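Local coordinates for D-isomer specific 2-hydroxyacid dehydrogenase family protein (PDB 5TX7), which probably catalyses the NAD-dependent interconversion of D-2-hydroxyacids and 2-oxoacids, at residues G15-A20 with T297-T302; K38-A43 with L61-G66. All coordinates share one frame; numbering follows the deposited sequence.

Contact 1: G15-A20 with T297-T302; sequences GDISWA and TLMDST
Met299 reaches from helix 292-310 onto the indole of Trp19, making a Met-aromatic contact that ties a loop of the flavodoxin-like domain to the C-terminal part of the chain. The methyl meets the ring face on: Met299 CE lies over one face of the Trp19 six-membered ring, 3.8 Å from its centroid and 17° off the normal, a CH-pi contact. The sulfur is more oblique to the same ring, with Met299 SD 3.6 Å from Trp19 CE3. A flexible, polarisable methionine suits this place because it can fold against a flat ring. Met299 CG stands anti to its backbone N (chi1 -176°), and the bends at chi2 and chi3 fold CE onto the indole. Met299 CE also meets Ile17 CD1 at 3.8 Å, while Met299 CG packs on the carbonyl of Ser18, 3.4 Å from Ser18 O. Met299 is thus the hub of the interface, touching three successive loop residues, and no hydrogen bond crosses it.

Further bonds and packing surround these first contacts. Ser18 OG accepts from Ala20 N at 3.0 Å, capping the turn into helix 20-23, next to Trp19. Beyond, Trp19 packs on Leu28 and Val30 of strand 27-30, and Met299 also touches Ile22. A salt bridge from Asp16 to Arg295 adds a charged link between loop and long helix, and Asn13 OD1 receives Ile17 N.

Within the helix, buried Thr302 satisfies its hydroxyl locally, as threonine readily does in a helix. Leu298 O accepts from Thr302 OG1 at 2.7 Å and from Thr302 N at 3.0 Å, the two donors approaching from opposite faces of the carbonyl plane.

Contact 2: K38-A43 with L61-G66; sequences KIIERA and LQALPG
Ile40 holds CG2 anti to its backbone N and CG1 beside that N (chi1 -49°), which, with the bend at chi2 (-54°), lets CD1 and CG2 both reach the methyl of Ala63: Ile40 CD1 lies 3.9 Å and Ile40 CG2 4.1 Å from Ala63 CB. On the other segment, Leu64 sets CG anti to its own carbonyl carbon (chi1 -59°), and its forked end meets Ala43. Both prongs take part, with Leu64 CD1 3.6 Å and Leu64 CD2 3.7 Å from Ala43 CB. Leu64 CD2 also rests against the helix backbone, 3.8 Å from Ile40 O.

The residue types fit these positions. Alanine at 43 is small enough for a leucine to approach the helix backbone closely, whereas Ile40 lays two methyls on the single methyl of Ala63 where the backbones come nearest. Leu64 and Ala43 form the buried half; Ala63 lies at the exposed margin. No hydrogen bond crosses the contact; side chains meet through aliphatic groups, and methyls also rest on the carbonyl oxygens of Ile40 and Ala63. Just before Leu64 the chain turns, with Leu64 N bonded to Leu61 O at 3.2 Å, while Leu61 packs on helix 82-87.

Helices 39-43 and 58-62 join strands consecutive in the chain, 27-30 to 48-51, passing over strand 3-6, and 48-51 to 69-72. Such packing between neighbouring connections is characteristic of the beta-alpha-beta crossovers of a flavodoxin-like fold.

How the contacts relate
Both contacts belong to the domain built on the five-stranded parallel sheet, and both are partly buried. Contact 2 is the more peripheral: its centre lies about 29 Å from the centre of the chain, that of contact 1 about 19 Å. Contact 2 is local, joining successive crossover connections, and is nested inside the long chain loop that contact 1 closes by bringing residues near the N-terminus against a helix from the chain's far end. The strand order is consistent with the two lying against different faces of the sheet; contacts 1 and 2 do not touch. Their chemistry differs accordingly: contact 2 relies on aliphatic methyls, whereas contact 1 uses sulfur and an aromatic face.

Contact 1: G15-A20 with T297-T302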
ATOM      1  N   GLY A  15       6.044 -19.657 -14.512  1.00 45.66           N
ATOM      2  CA  GLY A  15       6.182 -19.169 -15.876  1.00 46.57           C
ATOM      3  C   GLY A  15       6.644 -17.725 -16.044  1.00 49.90           C
ATOM      4  O   GLY A  15       6.702 -17.241 -17.175  1.00 54.83           O
ATOM      5  N   ASP A  16       6.970 -17.029 -14.948  1.00 45.57           N
ATOM      6  CA  ASP A  16       7.327 -15.603 -15.032  1.00 46.10           C
ATOM      7  C   ASP A  16       8.781 -15.269 -14.720  1.00 45.32           C
ATOM      8  O   ASP A  16       9.176 -14.126 -14.837  1.00 48.16           O
ATOM      9  CB  ASP A  16       6.372 -14.736 -14.195  1.00 48.86           C
ATOM     10  CG  ASP A  16       6.378 -15.076 -12.703  1.00 51.21           C
ATOM     11  OD1 ASP A  16       7.110 -15.965 -12.246  1.00 55.03           O
ATOM     12  OD2 ASP A  16       5.595 -14.458 -11.969  1.00 56.00           O
ATOM     13  N   ILE A  17       9.564 -16.254 -14.298  1.00 44.68           N
ATOM     14  CA  ILE A  17      11.000 -16.111 -14.123  1.00 45.07           C
ATOM     15  C   ILE A  17      11.648 -17.259 -14.910  1.00 45.41           C
ATOM     16  O   ILE A  17      11.001 -17.841 -15.768  1.00 49.64           O
ATOM     17  CB  ILE A  17      11.420 -16.026 -12.628  1.00 44.10           C
ATOM     18  CG1 ILE A  17      11.083 -17.302 -11.848  1.00 43.24           C
ATOM     19  CG2 ILE A  17      10.736 -14.844 -11.991  1.00 45.71           C
ATOM     20  CD1 ILE A  17      11.638 -17.339 -10.449  1.00 41.46           C
ATOM     21  N   SER A  18      12.913 -17.549 -14.645  1.00 44.53           N
ATOM     22  CA  SER A  18      13.698 -18.468 -15.454  1.00 44.48           C
ATOM     23  C   SER A  18      14.495 -19.434 -14.582  1.00 42.65           C
ATOM     24  O   SER A  18      15.089 -19.028 -13.588  1.00 41.62           O
ATOM     25  CB  SER A  18      14.670 -17.670 -16.317  1.00 44.72           C
ATOM     26  OG  SER A  18      15.490 -18.534 -17.077  1.00 45.76           O
ATOM     27  N   TRP A  19      14.501 -20.707 -14.979  1.00 43.61           N
ATOM     28  CA  TRP A  19      15.365 -21.718 -14.362  1.00 46.21           C
ATOM     29  C   TRP A  19      16.803 -21.645 -14.909  1.00 47.31           C
ATOM     30  O   TRP A  19      17.662 -22.395 -14.456  1.00 48.46           O
ATOM     31  CB  TRP A  19      14.799 -23.129 -14.597  1.00 45.31           C
ATOM     32  CG  TRP A  19      13.551 -23.376 -13.879  1.00 44.65           C
ATOM     33  CD1 TRP A  19      12.286 -23.281 -14.379  1.00 45.65           C
ATOM     34  CD2 TRP A  19      13.415 -23.743 -12.512  1.00 44.64           C
ATOM     35  NE1 TRP A  19      11.368 -23.563 -13.399  1.00 44.57           N
ATOM     36  CE2 TRP A  19      12.037 -23.859 -12.241  1.00 42.89           C
ATOM     37  CE3 TRP A  19      14.333 -23.989 -11.475  1.00 45.61           C
ATOM     38  CZ2 TRP A  19      11.548 -24.206 -10.982  1.00 40.64           C
ATOM     39  CZ3 TRP A  19      13.845 -24.333 -10.217  1.00 42.00           C
ATOM     40  CH2 TRP A  19      12.455 -24.428  -9.988  1.00 41.16           C
ATOM     41  N   ALA A  20      17.071 -20.754 -15.863  1.00 47.36           N
ATOM     42  CA  ALA A  20      18.389 -20.692 -16.513  1.00 50.33           C
ATOM     43  C   ALA A  20      19.614 -20.764 -15.573  1.00 51.02           C
ATOM     44  O   ALA A  20      20.577 -21.473 -15.887  1.00 52.26           O
ATOM     45  CB  ALA A  20      18.484 -19.471 -17.419  1.00 50.03           C
ATOM     46  N   THR A 297      15.391 -13.672  -6.876  1.00 40.46           N
ATOM     47  CA  THR A 297      16.534 -13.687  -5.974  1.00 42.30           C
ATOM     48  C   THR A 297      16.735 -15.089  -5.393  1.00 42.79           C
ATOM     49  O   THR A 297      17.862 -15.593  -5.317  1.00 42.20           O
ATOM     50  CB  THR A 297      16.325 -12.656  -4.838  1.00 41.55           C
ATOM     51  OG1 THR A 297      16.289 -11.337  -5.408  1.00 43.32           O
ATOM     52  CG2 THR A 297      17.432 -12.741  -3.766  1.00 40.66           C
ATOM     53  N   LEU A 298      15.624 -15.690  -4.971  1.00 41.73           N
ATOM     54  CA  LEU A 298      15.584 -17.075  -4.509  1.00 42.26           C
ATOM     55  C   LEU A 298      16.179 -18.065  -5.527  1.00 43.36           C
ATOM     56  O   LEU A 298      16.910 -18.983  -5.155  1.00 45.18           O
ATOM     57  CB  LEU A 298      14.149 -17.437  -4.117  1.00 39.73           C
ATOM     58  CG  LEU A 298      13.834 -18.797  -3.537  1.00 41.58           C
ATOM     59  CD1 LEU A 298      14.769 -19.187  -2.415  1.00 43.28           C
ATOM     60  CD2 LEU A 298      12.389 -18.791  -3.056  1.00 41.58           C
ATOM     61  N   MET A 299      15.877 -17.855  -6.802  1.00 42.00           N
ATOM     62  CA  MET A 299      16.425 -18.682  -7.872  1.00 42.42           C
ATOM     63  C   MET A 299      17.938 -18.537  -7.941  1.00 43.63           C
ATOM     64  O   MET A 299      18.642 -19.531  -7.977  1.00 43.44           O
ATOM     65  CB  MET A 299      15.800 -18.298  -9.216  1.00 43.76           C
ATOM     66  CG  MET A 299      16.227 -19.162 -10.404  1.00 44.84           C
ATOM     67  SD  MET A 299      15.559 -20.833 -10.396  1.00 46.28           S
ATOM     68  CE  MET A 299      13.824 -20.488 -10.700  1.00 44.29           C
ATOM     69  N   ASP A 300      18.425 -17.290  -7.978  1.00 46.63           N
ATOM     70  CA  ASP A 300      19.864 -17.005  -8.045  1.00 46.84           C
ATOM     71  C   ASP A 300      20.633 -17.565  -6.851  1.00 47.70           C
ATOM     72  O   ASP A 300      21.708 -18.166  -7.034  1.00 47.79           O
ATOM     73  CB  ASP A 300      20.130 -15.507  -8.134  1.00 48.58           C
ATOM     74  CG  ASP A 300      19.848 -14.916  -9.519  1.00 52.57           C
ATOM     75  OD1 ASP A 300      20.029 -15.609 -10.549  1.00 55.76           O
ATOM     76  OD2 ASP A 300      19.466 -13.711  -9.574  1.00 54.66           O
ATOM     77  N   SER A 301      20.088 -17.378  -5.645  1.00 46.48           N
ATOM     78  CA  SER A 301      20.718 -17.885  -4.421  1.00 47.83           C
ATOM     79  C   SER A 301      20.750 -19.405  -4.380  1.00 49.79           C
ATOM     80  O   SER A 301      21.710 -19.982  -3.894  1.00 56.15           O
ATOM     81  CB  SER A 301      20.006 -17.362  -3.167  1.00 47.16           C
ATOM     82  OG  SER A 301      20.137 -15.955  -3.031  1.00 50.03           O
ATOM     83  N   THR A 302      19.703 -20.046  -4.890  1.00 48.68           N
ATOM     84  CA  THR A 302      19.689 -21.497  -5.068  1.00 47.83           C
ATOM     85  C   THR A 302      20.776 -21.963  -6.069  1.00 48.81           C
ATOM     86  O   THR A 302      21.443 -22.978  -5.826  1.00 48.95           O
ATOM     87  CB  THR A 302      18.298 -21.967  -5.515  1.00 46.23           C
ATOM     88  OG1 THR A 302      17.347 -21.578  -4.507  1.00 44.34           O
ATOM     89  CG2 THR A 302      18.245 -23.470  -5.712  1.00 46.59           C
TER

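Contact 2: K38-A43 with L61-G66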
ATOM      1  N   LYS A  38       4.956 -40.165  -4.637  1.00 64.11           N
ATOM      2  CA  LYS A  38       5.758 -40.034  -5.850  1.00 65.14           C
ATOM      3  C   LYS A  38       7.154 -39.449  -5.615  1.00 59.81           C
ATOM      4  O   LYS A  38       7.915 -39.264  -6.582  1.00 57.23           O
ATOM      5  CB  LYS A  38       4.992 -39.158  -6.865  1.00 70.75           C
ATOM      6  CG  LYS A  38       3.694 -39.771  -7.403  1.00 77.55           C
ATOM      7  CD  LYS A  38       3.827 -40.244  -8.853  1.00 84.08           C
ATOM      8  CE  LYS A  38       2.506 -40.757  -9.403  1.00 88.24           C
ATOM      9  NZ  LYS A  38       2.211 -42.127  -8.899  1.00 94.45           N
ATOM     10  N   ILE A  39       7.513 -39.179  -4.356  1.00 57.20           N
ATOM     11  CA  ILE A  39       8.792 -38.506  -4.054  1.00 57.19           C
ATOM     12  C   ILE A  39       9.994 -39.348  -4.484  1.00 59.66           C
ATOM     13  O   ILE A  39      10.886 -38.824  -5.139  1.00 59.38           O
ATOM     14  CB  ILE A  39       8.918 -38.119  -2.554  1.00 57.39           C
ATOM     15  CG1 ILE A  39       7.914 -37.021  -2.199  1.00 59.90           C
ATOM     16  CG2 ILE A  39      10.323 -37.623  -2.215  1.00 55.15           C
ATOM     17  CD1 ILE A  39       7.680 -36.861  -0.704  1.00 61.26           C
ATOM     18  N   ILE A  40       9.999 -40.639  -4.134  1.00 62.51           N
ATOM     19  CA  ILE A  40      11.139 -41.514  -4.434  1.00 63.99           C
ATOM     20  C   ILE A  40      11.299 -41.712  -5.946  1.00 65.28           C
ATOM     21  O   ILE A  40      12.412 -41.593  -6.452  1.00 65.53           O
ATOM     22  CB  ILE A  40      11.039 -42.917  -3.771  1.00 68.24           C
ATOM     23  CG1 ILE A  40      10.703 -42.872  -2.276  1.00 68.89           C
ATOM     24  CG2 ILE A  40      12.327 -43.693  -3.993  1.00 69.54           C
ATOM     25  CD1 ILE A  40      11.615 -42.025  -1.446  1.00 68.66           C
ATOM     26  N   GLU A  41      10.199 -42.027  -6.647  1.00 68.52           N
ATOM     27  CA  GLU A  41      10.180 -42.145  -8.126  1.00 70.92           C
ATOM     28  C   GLU A  41      10.865 -40.981  -8.829  1.00 67.02           C
ATOM     29  O   GLU A  41      11.734 -41.165  -9.684  1.00 64.88           O
ATOM     30  CB  GLU A  41       8.745 -42.168  -8.656  1.00 75.40           C
ATOM     31  CG  GLU A  41       8.036 -43.499  -8.529  1.00 84.23           C
ATOM     32  CD  GLU A  41       6.615 -43.463  -9.078  1.00 88.33           C
ATOM     33  OE1 GLU A  41       6.278 -42.507  -9.833  1.00 83.22           O
ATOM     34  OE2 GLU A  41       5.842 -44.405  -8.738  1.00 92.08           O
ATOM     35  N   ARG A  42      10.435 -39.779  -8.460  1.00 63.52           N
ATOM     36  CA  ARG A  42      10.862 -38.573  -9.143  1.00 61.38           C
ATOM     37  C   ARG A  42      12.269 -38.141  -8.765  1.00 59.64           C
ATOM     38  O   ARG A  42      13.018 -37.615  -9.613  1.00 62.64           O
ATOM     39  CB  ARG A  42       9.853 -37.454  -8.878  1.00 60.26           C
ATOM     40  CG  ARG A  42       8.498 -37.756  -9.505  1.00 59.61           C
ATOM     41  CD  ARG A  42       7.483 -36.679  -9.199  1.00 56.65           C
ATOM     42  NE  ARG A  42       6.171 -37.002  -9.761  1.00 54.25           N
ATOM     43  CZ  ARG A  42       5.114 -36.195  -9.717  1.00 51.16           C
ATOM     44  NH1 ARG A  42       5.209 -35.011  -9.126  1.00 50.59           N
ATOM     45  NH2 ARG A  42       3.964 -36.563 -10.264  1.00 50.60           N
ATOM     46  N   ALA A  43      12.628 -38.365  -7.505  1.00 57.73           N
ATOM     47  CA  ALA A  43      13.947 -37.994  -7.002  1.00 60.45           C
ATOM     48  C   ALA A  43      15.038 -39.021  -7.352  1.00 62.44           C
ATOM     49  O   ALA A  43      16.234 -38.706  -7.254  1.00 58.51           O
ATOM     50  CB  ALA A  43      13.890 -37.766  -5.496  1.00 61.31           C
ATOM     51  N   LEU A  61      15.244 -40.228   2.272  1.00 52.84           N
ATOM     52  CA  LEU A  61      16.676 -39.952   2.076  1.00 53.84           C
ATOM     53  C   LEU A  61      17.516 -41.231   1.901  1.00 55.67           C
ATOM     54  O   LEU A  61      18.372 -41.287   1.042  1.00 58.59           O
ATOM     55  CB  LEU A  61      17.233 -39.107   3.230  1.00 52.81           C
ATOM     56  CG  LEU A  61      16.665 -37.688   3.416  1.00 50.02           C
ATOM     57  CD1 LEU A  61      16.872 -37.179   4.851  1.00 49.80           C
ATOM     58  CD2 LEU A  61      17.191 -36.685   2.403  1.00 47.43           C
ATOM     59  N   GLN A  62      17.257 -42.251   2.700  1.00 56.40           N
ATOM     60  CA  GLN A  62      17.917 -43.568   2.527  1.00 59.49           C
ATOM     61  C   GLN A  62      17.518 -44.342   1.265  1.00 62.72           C
ATOM     62  O   GLN A  62      18.263 -45.203   0.804  1.00 67.42           O
ATOM     63  CB  GLN A  62      17.666 -44.461   3.738  1.00 59.67           C
ATOM     64  CG  GLN A  62      18.422 -44.003   4.955  1.00 57.58           C
ATOM     65  CD  GLN A  62      18.347 -45.028   6.029  1.00 58.71           C
ATOM     66  OE1 GLN A  62      17.260 -45.380   6.473  1.00 56.90           O
ATOM     67  NE2 GLN A  62      19.501 -45.539   6.444  1.00 61.25           N
ATOM     68  N   ALA A  63      16.342 -44.048   0.719  1.00 63.89           N
ATOM     69  CA  ALA A  63      15.878 -44.638  -0.555  1.00 63.40           C
ATOM     70  C   ALA A  63      16.403 -43.870  -1.775  1.00 63.52           C
ATOM     71  O   ALA A  63      16.075 -44.214  -2.913  1.00 63.02           O
ATOM     72  CB  ALA A  63      14.360 -44.694  -0.591  1.00 60.94           C
ATOM     73  N   LEU A  64      17.245 -42.849  -1.541  1.00 61.80           N
ATOM     74  CA  LEU A  64      17.903 -42.092  -2.601  1.00 60.84           C
ATOM     75  C   LEU A  64      19.425 -42.097  -2.380  1.00 60.32           C
ATOM     76  O   LEU A  64      20.013 -41.072  -2.061  1.00 58.31           O
ATOM     77  CB  LEU A  64      17.352 -40.664  -2.601  1.00 58.67           C
ATOM     78  CG  LEU A  64      15.851 -40.492  -2.821  1.00 58.28           C
ATOM     79  CD1 LEU A  64      15.454 -39.049  -2.543  1.00 58.25           C
ATOM     80  CD2 LEU A  64      15.425 -40.890  -4.220  1.00 60.80           C
ATOM     81  N   PRO A  65      20.082 -43.259  -2.547  1.00 63.44           N
ATOM     82  CA  PRO A  65      21.518 -43.333  -2.263  1.00 64.40           C
ATOM     83  C   PRO A  65      22.375 -42.459  -3.186  1.00 65.66           C
ATOM     84  O   PRO A  65      23.495 -42.096  -2.825  1.00 67.22           O
ATOM     85  CB  PRO A  65      21.850 -44.818  -2.469  1.00 67.70           C
ATOM     86  CG  PRO A  65      20.549 -45.516  -2.631  1.00 67.88           C
ATOM     87  CD  PRO A  65      19.597 -44.506  -3.157  1.00 65.45           C
ATOM     88  N   GLY A  66      21.854 -42.130  -4.366  1.00 66.36           N
ATOM     89  CA  GLY A  66      22.503 -41.178  -5.254  1.00 67.27           C
ATOM     90  C   GLY A  66      22.497 -39.740  -4.779  1.00 64.61           C
ATOM     91  O   GLY A  66      23.282 -38.941  -5.266  1.00 67.00           O
TER